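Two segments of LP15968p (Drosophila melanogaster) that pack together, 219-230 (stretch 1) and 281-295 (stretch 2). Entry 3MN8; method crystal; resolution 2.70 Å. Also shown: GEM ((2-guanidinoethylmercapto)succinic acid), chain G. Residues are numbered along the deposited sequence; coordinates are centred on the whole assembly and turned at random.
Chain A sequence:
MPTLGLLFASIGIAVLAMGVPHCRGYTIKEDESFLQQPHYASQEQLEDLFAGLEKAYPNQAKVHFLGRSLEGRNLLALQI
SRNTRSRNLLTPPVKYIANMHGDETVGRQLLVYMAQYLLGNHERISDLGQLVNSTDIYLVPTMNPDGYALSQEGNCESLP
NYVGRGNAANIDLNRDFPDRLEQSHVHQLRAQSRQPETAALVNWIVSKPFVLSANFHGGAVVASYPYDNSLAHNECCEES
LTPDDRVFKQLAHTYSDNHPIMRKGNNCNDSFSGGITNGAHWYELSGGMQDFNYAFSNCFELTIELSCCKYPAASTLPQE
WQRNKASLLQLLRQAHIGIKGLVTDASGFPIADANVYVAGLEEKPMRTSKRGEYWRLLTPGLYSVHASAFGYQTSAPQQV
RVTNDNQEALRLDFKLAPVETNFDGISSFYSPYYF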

# COMPACT_ATOMS: atom_id res chain seq x y z
N GLY A 219 -14.39 4.10 -9.72
CA GLY A 219 -15.80 4.29 -9.45
C GLY A 219 -15.98 5.67 -8.89
O GLY A 219 -17.04 6.29 -9.00
N ALA A 220 -14.91 6.18 -8.29
CA ALA A 220 -14.96 7.51 -7.72
C ALA A 220 -13.54 8.04 -7.64
O ALA A 220 -12.60 7.35 -8.02
CB ALA A 220 -15.62 7.47 -6.34
N VAL A 221 -13.40 9.27 -7.15
CA VAL A 221 -12.10 9.92 -7.04
C VAL A 221 -11.90 10.43 -5.62
O VAL A 221 -12.37 11.52 -5.27
CB VAL A 221 -12.00 11.10 -8.01
CG1 VAL A 221 -10.54 11.49 -8.18
CG2 VAL A 221 -12.62 10.76 -9.36
N VAL A 222 -11.18 9.66 -4.80
CA VAL A 222 -11.07 9.97 -3.37
C VAL A 222 -10.03 9.09 -2.67
O VAL A 222 -9.76 7.96 -3.08
CB VAL A 222 -12.44 9.79 -2.65
CG1 VAL A 222 -12.83 8.31 -2.60
CG2 VAL A 222 -12.43 10.41 -1.23
N ALA A 223 -9.47 9.63 -1.59
CA ALA A 223 -8.50 8.91 -0.78
C ALA A 223 -9.17 8.44 0.52
O ALA A 223 -9.53 9.26 1.39
CB ALA A 223 -7.31 9.82 -0.49
N SER A 224 -9.33 7.12 0.63
CA SER A 224 -10.07 6.48 1.72
C SER A 224 -9.15 5.70 2.64
O SER A 224 -8.23 5.03 2.19
CB SER A 224 -11.13 5.53 1.14
OG SER A 224 -11.93 4.93 2.16
N TYR A 225 -9.43 5.75 3.94
CA TYR A 225 -8.57 5.14 4.94
C TYR A 225 -9.42 4.43 5.97
O TYR A 225 -10.63 4.68 6.05
CB TYR A 225 -7.73 6.22 5.63
CG TYR A 225 -8.54 7.39 6.15
CD1 TYR A 225 -8.91 8.43 5.31
CD2 TYR A 225 -8.94 7.45 7.47
CE1 TYR A 225 -9.65 9.51 5.77
CE2 TYR A 225 -9.68 8.52 7.94
CZ TYR A 225 -10.03 9.55 7.09
OH TYR A 225 -10.76 10.62 7.56
N PRO A 226 -8.80 3.55 6.77
CA PRO A 226 -9.45 2.77 7.84
C PRO A 226 -10.17 3.62 8.91
O PRO A 226 -9.85 4.81 9.11
CB PRO A 226 -8.27 2.01 8.48
CG PRO A 226 -7.24 1.94 7.40
CD PRO A 226 -7.38 3.21 6.60
N TYR A 227 -11.14 3.02 9.60
CA TYR A 227 -11.62 1.69 9.30
C TYR A 227 -12.76 1.76 8.29
O TYR A 227 -13.37 2.83 8.10
CB TYR A 227 -12.15 1.03 10.58
CG TYR A 227 -11.12 0.66 11.62
CD1 TYR A 227 -10.17 -0.33 11.37
CD2 TYR A 227 -11.14 1.26 12.87
CE1 TYR A 227 -9.24 -0.68 12.33
CE2 TYR A 227 -10.21 0.92 13.83
CZ TYR A 227 -9.27 -0.05 13.55
OH TYR A 227 -8.35 -0.40 14.50
N ASP A 228 -13.05 0.62 7.66
CA ASP A 228 -14.12 0.50 6.66
C ASP A 228 -15.41 0.02 7.31
O ASP A 228 -16.47 0.03 6.69
CB ASP A 228 -13.71 -0.47 5.55
CG ASP A 228 -12.80 0.17 4.49
OD1 ASP A 228 -12.70 1.42 4.46
OD2 ASP A 228 -12.19 -0.57 3.67
N ASN A 229 -15.31 -0.41 8.57
CA ASN A 229 -16.48 -0.90 9.28
C ASN A 229 -16.40 -0.68 10.80
O ASN A 229 -15.39 -0.18 11.31
CB ASN A 229 -16.74 -2.38 8.96
CG ASN A 229 -15.76 -3.32 9.64
OD1 ASN A 229 -14.81 -2.90 10.32
ND2 ASN A 229 -15.98 -4.62 9.45
N SER A 230 -17.47 -1.05 11.51
CA SER A 230 -17.49 -0.88 12.96
C SER A 230 -18.36 -1.93 13.63
O SER A 230 -19.08 -2.66 12.96
CB SER A 230 -17.99 0.52 13.32
OG SER A 230 -19.34 0.68 12.95
C8 GEM G . -15.27 0.00 -2.11
S7 GEM G . -13.68 0.02 -1.33
C6 GEM G . -13.51 1.74 -0.97
C5 GEM G . -14.68 2.32 -0.18
N3 GEM G . -14.62 1.75 1.16
C1 GEM G . -15.54 1.86 2.12
N4 GEM G . -15.35 1.28 3.30
N2 GEM G . -16.67 2.53 1.89
C9 GEM G . -15.67 -1.44 -2.26
O14 GEM G . -14.85 -2.32 -1.95
O15 GEM G . -16.82 -1.71 -2.69
C10 GEM G . -15.30 0.75 -3.45
C11 GEM G . -14.52 0.14 -4.60
O12 GEM G . -13.75 0.89 -5.25
O13 GEM G . -14.68 -1.07 -4.90
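Stretch 2, residues 281-295: HWYELSGGMQDFNYA

Stretch 1 enters as loop, runs as a strand from Val222 to Tyr225, and then turns through Pro226 into an irregular segment; the peptide bond between Pro226 and Tyr227 is cis. Stretch 2 begins with the last residues of a helix, His281 and Trp282. Tyr283 leaves helical angles (phi/psi -160/145), Glu284 to Ser286 stay extended, Gly287 breaks the run with a positive phi (86/20), and by Gln290 the chain is helical again, continuing beyond Ala295. Two CA pairs mark the register: CA of Asn229 lies 4.7 Å from CA of Glu284, and CA of Pro226 lies 5.8 Å from CA of Asp291. Since the later residue of stretch 1 pairs with the earlier residue of stretch 2, the two pairs run in opposite sequence order.

At the Asn229-Glu284 end of the contact the backbones bond directly. Leu285 N donates to Asp228 O at 2.9 Å with an angle of 153° at the hydrogen, and Glu284 CA approaches Asp228 O at 3.0 Å in a CA-H...O contact. At the Pro226-Asp291 end, the helix reaches the loop through a side chain: Asp228 N donates to Asp291 OD2 at 2.6 Å, nearly linear at 173°.

Asp291 is itself held in place, its OD1 accepting from Gln290 NE2 at 2.8 Å. Gln290 NE2 also lies 2.8 Å from Pro226 N, but the proline nitrogen has no hydrogen to share, so this proximity is packing. Likewise, Ser224 O and Gln290 OE1, 3.2 Å apart, are both acceptors.

Beyond Asp228 the polar contacts continue. Asn229 ND2 donates to Ser286 OG at 2.9 Å and 168°. The Glu284 carboxylate takes two bonds from Ser230: a short one from OG to OE1 at 2.5 Å, and a weak one from N to OE2 at 3.2 Å, bent to 139°.

On stretch 2 the apolar contacts come from Trp282 and Tyr294, which lie in sequence outside Glu284 and Asp291. The Trp282 ring approaches Val222 in the strand and Ala220 before it, with CZ3 4.2 Å from Val222 CG1 and CH2 4.1 Å from Ala220 CB. The rings of Tyr227 and Tyr294 meet obliquely, centroids 5.9 Å apart and planes at 61°, with Tyr227 CE1 3.8 Å from Tyr294 CD2. In all, 822 Å² is buried, summed over both sides.

The ligand GEM lies beside the Asn229-Glu284 end. Its N2 donates to Tyr283 O at 2.5 Å, its N4 makes a weak bond to Tyr283 O at 3.0 Å, and N4 also lies 2.9 Å from Asp228 OD1, so its guanidino group touches both stretches.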

# COMPACT_ATOMS: atom_id res chain seq x y z
N HIS A 281 -17.41 5.89 7.03
CA HIS A 281 -18.22 7.09 6.86
C HIS A 281 -18.78 7.19 5.44
O HIS A 281 -19.91 7.63 5.24
CB HIS A 281 -17.45 8.36 7.20
CG HIS A 281 -18.33 9.57 7.30
ND1 HIS A 281 -18.55 10.41 6.23
CD2 HIS A 281 -19.06 10.06 8.32
CE1 HIS A 281 -19.38 11.38 6.60
NE2 HIS A 281 -19.70 11.18 7.86
N TRP A 282 -17.99 6.79 4.45
CA TRP A 282 -18.52 6.64 3.11
C TRP A 282 -19.68 5.63 3.18
O TRP A 282 -20.86 6.00 3.15
CB TRP A 282 -17.44 6.14 2.16
CG TRP A 282 -17.89 6.11 0.75
CD1 TRP A 282 -19.13 6.45 0.27
CD2 TRP A 282 -17.11 5.74 -0.39
NE1 TRP A 282 -19.16 6.30 -1.10
CE2 TRP A 282 -17.94 5.87 -1.53
CE3 TRP A 282 -15.79 5.30 -0.56
CZ2 TRP A 282 -17.49 5.57 -2.82
CZ3 TRP A 282 -15.34 5.01 -1.84
CH2 TRP A 282 -16.19 5.15 -2.95
N TYR A 283 -19.31 4.36 3.29
CA TYR A 283 -20.24 3.30 3.62
C TYR A 283 -19.43 2.12 4.14
O TYR A 283 -18.31 1.87 3.68
CB TYR A 283 -21.08 2.88 2.41
CG TYR A 283 -20.25 2.46 1.20
CD1 TYR A 283 -19.82 1.15 1.04
CD2 TYR A 283 -19.90 3.38 0.23
CE1 TYR A 283 -19.06 0.77 -0.06
CE2 TYR A 283 -19.14 3.00 -0.87
CZ TYR A 283 -18.73 1.70 -1.01
OH TYR A 283 -17.98 1.33 -2.11
N GLU A 284 -20.00 1.40 5.11
CA GLU A 284 -19.28 0.29 5.74
C GLU A 284 -19.22 -0.93 4.85
O GLU A 284 -20.10 -1.19 4.03
CB GLU A 284 -19.86 -0.06 7.12
CG GLU A 284 -19.55 0.98 8.19
CD GLU A 284 -19.83 0.49 9.60
OE1 GLU A 284 -19.80 1.32 10.55
OE2 GLU A 284 -20.08 -0.73 9.77
N LEU A 285 -18.14 -1.68 5.00
CA LEU A 285 -17.99 -2.92 4.30
C LEU A 285 -17.10 -3.77 5.18
O LEU A 285 -16.31 -3.25 5.98
CB LEU A 285 -17.38 -2.68 2.92
CG LEU A 285 -15.91 -2.24 2.83
CD1 LEU A 285 -15.03 -3.46 2.79
CD2 LEU A 285 -15.66 -1.36 1.61
N SER A 286 -17.22 -5.09 5.06
CA SER A 286 -16.41 -5.96 5.89
C SER A 286 -15.58 -6.93 5.06
O SER A 286 -15.99 -7.31 3.96
CB SER A 286 -17.28 -6.71 6.89
OG SER A 286 -17.97 -5.78 7.71
N GLY A 287 -14.41 -7.28 5.58
CA GLY A 287 -13.55 -8.27 4.96
C GLY A 287 -12.63 -7.69 3.92
O GLY A 287 -12.12 -8.39 3.05
N GLY A 288 -12.42 -6.38 4.00
CA GLY A 288 -11.55 -5.71 3.06
C GLY A 288 -10.07 -5.90 3.33
O GLY A 288 -9.65 -6.20 4.45
N MET A 289 -9.26 -5.71 2.31
CA MET A 289 -7.81 -5.84 2.45
C MET A 289 -7.22 -4.70 3.28
O MET A 289 -6.30 -4.91 4.06
CB MET A 289 -7.17 -5.89 1.06
CG MET A 289 -5.67 -6.09 1.06
SD MET A 289 -5.11 -6.50 -0.61
CE MET A 289 -5.55 -5.02 -1.54
N GLN A 290 -7.76 -3.50 3.10
CA GLN A 290 -7.25 -2.30 3.78
C GLN A 290 -7.17 -2.55 5.27
O GLN A 290 -6.10 -2.54 5.87
CB GLN A 290 -8.17 -1.10 3.53
CG GLN A 290 -7.68 0.19 4.17
CD GLN A 290 -8.75 1.28 4.19
OE1 GLN A 290 -8.83 2.11 3.28
NE2 GLN A 290 -9.59 1.28 5.24
N ASP A 291 -8.32 -2.76 5.89
CA ASP A 291 -8.35 -2.91 7.33
C ASP A 291 -7.59 -4.16 7.76
O ASP A 291 -7.13 -4.25 8.90
CB ASP A 291 -9.79 -2.91 7.87
CG ASP A 291 -10.44 -1.52 7.82
OD1 ASP A 291 -9.81 -0.58 7.27
OD2 ASP A 291 -11.57 -1.37 8.34
N PHE A 292 -7.45 -5.11 6.84
CA PHE A 292 -6.74 -6.34 7.17
C PHE A 292 -5.25 -6.06 7.39
O PHE A 292 -4.64 -6.55 8.35
CB PHE A 292 -6.94 -7.43 6.13
CG PHE A 292 -6.02 -8.59 6.30
CD1 PHE A 292 -6.39 -9.66 7.09
CD2 PHE A 292 -4.76 -8.60 5.70
CE1 PHE A 292 -5.53 -10.74 7.28
CE2 PHE A 292 -3.90 -9.67 5.87
CZ PHE A 292 -4.29 -10.75 6.67
N ASN A 293 -4.67 -5.25 6.52
CA ASN A 293 -3.31 -4.78 6.72
C ASN A 293 -3.07 -4.20 8.12
O ASN A 293 -2.13 -4.59 8.83
CB ASN A 293 -2.94 -3.74 5.65
CG ASN A 293 -2.49 -4.38 4.34
OD1 ASN A 293 -1.29 -4.53 4.08
ND2 ASN A 293 -3.46 -4.76 3.50
N TYR A 294 -3.94 -3.28 8.53
CA TYR A 294 -3.72 -2.54 9.76
C TYR A 294 -3.87 -3.42 10.99
O TYR A 294 -3.06 -3.38 11.91
CB TYR A 294 -4.68 -1.34 9.84
CG TYR A 294 -4.47 -0.43 11.03
CD1 TYR A 294 -3.26 0.26 11.19
CD2 TYR A 294 -5.47 -0.26 11.98
CE1 TYR A 294 -3.07 1.11 12.28
CE2 TYR A 294 -5.29 0.58 13.08
CZ TYR A 294 -4.09 1.26 13.22
OH TYR A 294 -3.91 2.10 14.31
N ALA A 295 -4.92 -4.24 10.97
CA ALA A 295 -5.32 -5.03 12.13
C ALA A 295 -4.52 -6.31 12.32
O ALA A 295 -4.49 -6.85 13.42
CB ALA A 295 -6.81 -5.36 12.05